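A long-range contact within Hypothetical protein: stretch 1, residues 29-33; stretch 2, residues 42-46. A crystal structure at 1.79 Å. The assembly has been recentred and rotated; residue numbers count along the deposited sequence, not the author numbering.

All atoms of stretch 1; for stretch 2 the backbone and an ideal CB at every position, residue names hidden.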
# COMPACT_ATOMS: atom_id res chain seq x y z
N ASP A 29 -2.92 4.39 -11.20
CA ASP A 29 -1.79 3.91 -12.03
C ASP A 29 -0.46 4.49 -11.59
O ASP A 29 0.54 4.37 -12.30
CB ASP A 29 -2.05 4.25 -13.52
CG ASP A 29 -2.01 5.72 -13.90
OD1 ASP A 29 -2.17 6.58 -13.00
OD2 ASP A 29 -1.85 6.01 -15.12
N SER A 30 -0.43 5.07 -10.41
CA SER A 30 0.73 5.80 -9.96
C SER A 30 1.32 5.32 -8.64
O SER A 30 2.20 5.99 -8.12
CB SER A 30 0.31 7.26 -9.80
OG SER A 30 -0.85 7.36 -8.98
N VAL A 31 0.82 4.22 -8.05
CA VAL A 31 1.27 3.81 -6.72
C VAL A 31 1.82 2.40 -6.78
O VAL A 31 1.19 1.51 -7.36
CB VAL A 31 0.15 3.91 -5.66
CG1 VAL A 31 0.65 3.48 -4.29
CG2 VAL A 31 -0.43 5.34 -5.60
N PHE A 32 2.99 2.20 -6.16
CA PHE A 32 3.70 0.92 -6.16
C PHE A 32 4.16 0.61 -4.76
O PHE A 32 4.81 1.46 -4.14
CB PHE A 32 4.92 0.99 -7.12
CG PHE A 32 4.53 1.27 -8.55
CD1 PHE A 32 4.21 2.57 -8.96
CD2 PHE A 32 4.34 0.23 -9.46
CE1 PHE A 32 3.78 2.83 -10.27
CE2 PHE A 32 3.93 0.50 -10.78
CZ PHE A 32 3.67 1.79 -11.17
N TYR A 33 3.76 -0.57 -4.23
CA TYR A 33 4.19 -0.97 -2.87
C TYR A 33 5.30 -1.98 -2.99
O TYR A 33 5.27 -2.82 -3.88
CB TYR A 33 3.04 -1.60 -2.05
CG TYR A 33 2.00 -0.69 -1.43
CD1 TYR A 33 1.84 0.62 -1.86
CD2 TYR A 33 1.09 -1.18 -0.49
CE1 TYR A 33 0.87 1.45 -1.30
CE2 TYR A 33 0.09 -0.37 0.03
CZ TYR A 33 -0.02 0.94 -0.38
OH TYR A 33 -0.99 1.75 0.17
N UNK A 42 6.85 2.65 -0.61
CA UNK A 42 5.82 2.94 -1.63
C UNK A 42 6.32 4.06 -2.52
O UNK A 42 6.73 5.11 -2.02
CB UNK A 42 4.48 3.32 -0.99
N UNK A 43 6.35 3.80 -3.82
CA UNK A 43 6.75 4.78 -4.81
C UNK A 43 5.46 5.35 -5.37
O UNK A 43 4.60 4.60 -5.82
CB UNK A 43 7.64 4.17 -5.90
N UNK A 44 5.34 6.67 -5.34
CA UNK A 44 4.20 7.38 -5.87
C UNK A 44 4.65 8.33 -6.96
O UNK A 44 5.51 9.19 -6.72
CB UNK A 44 3.46 8.14 -4.76
N UNK A 45 4.08 8.17 -8.15
CA UNK A 45 4.40 8.96 -9.33
C UNK A 45 3.50 10.18 -9.38
O UNK A 45 2.28 10.07 -9.51
CB UNK A 45 4.25 8.13 -10.61
N UNK A 46 4.12 11.36 -9.23
CA UNK A 46 3.38 12.61 -9.21
C UNK A 46 3.02 13.05 -10.64
O UNK A 46 3.73 12.73 -11.61
CB UNK A 46 4.20 13.69 -8.50

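The two stretches run antiparallel, their strand axes 170° apart and 4.6 Å at closest approach. Backbone pairing fixes the register, and side chains alternate between the two faces of the sheet.

Position 42 pairs with Tyr 33 without hydrogen bonds between them. The CA of position 42 lies 4.4 Å from Tyr 33 CA. The backbone is extended, and its CA makes a CA-H...O contact with Phe 32 O at 3.1 Å. The CB points to the face that carries Val 31 and Tyr 33. The ideal CB already lies 3.9 Å from Tyr 33 CD1 and 5.1 Å from Val 31 CG1. A small apolar side chain would suit this place, though the two stretches alone do not exclude a larger one. The residue is Ala 42. Its CB is the whole side chain, so the methyl meets the Tyr 33 ring obliquely.

Position 43 is the hydrogen-bonded partner of Phe 32. Its N donates to Phe 32 O at 2.8 Å, and its O accepts from Phe 32 N at 2.9 Å. Its O also lies at the edge of the Phe 32 ring, near the ring plane. The CB points to the face of Phe 32, so an apolar side chain fits; beta-branched residues also favour such an extended backbone. The deposited residue is Ile 43, chi1 m and chi2 t. Its CB is 4.4 Å from Phe 32 CB, while its CD1 lies farther from the Phe 32 ring than its CB does.

Position 44 returns to the face of Val 31 and pairs with it without hydrogen bonds between them. Its CA touches Ser 30 O at 3.3 Å in a CA-H...O contact. The ideal CB is 4.9 Å from Val 31 CG2. Valine, alanine, cysteine or another apolar residue could sit here. It is Cys 44, chi1 m, with SG 4.3 Å from Val 31 CG1. This is apolar packing.

At position 45 the N donates to Ser 30 O at 2.9 Å, with a nearly straight angle of 170°. This bond extends the ladder beyond the Phe 32 pair. The CB points sideways, 5.3 Å from Phe 32 CE1. A side chain long enough to reach the ring would gain contact; leucine, isoleucine or methionine are candidates. The residue is Leu 45, chi1 m and chi2 t. Its CD1 comes within 3.7 Å of Phe 32 CE1, approaching the ring obliquely.

Position 46 lies past the strand. Its CB points away, and stretch 1 offers nothing nearby, so many residues would do. Leu 46 makes no contact with stretch 1.

Stretch 2, residues 42-46: AICLL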
# COMPACT_ATOMS: atom_id res chain seq x y z
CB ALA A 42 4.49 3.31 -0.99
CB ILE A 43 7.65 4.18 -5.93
CG1 ILE A 43 9.03 3.73 -5.40
CG2 ILE A 43 7.78 5.14 -7.11
CD1 ILE A 43 9.81 2.77 -6.37
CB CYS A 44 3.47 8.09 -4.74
SG CYS A 44 2.93 6.99 -3.43
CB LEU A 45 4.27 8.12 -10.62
CG LEU A 45 5.10 6.83 -10.67
CD1 LEU A 45 4.76 6.02 -11.91
CD2 LEU A 45 6.60 7.12 -10.63
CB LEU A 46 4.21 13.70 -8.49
CG LEU A 46 4.69 13.40 -7.06
CD1 LEU A 46 5.72 14.42 -6.59
CD2 LEU A 46 3.54 13.35 -6.07
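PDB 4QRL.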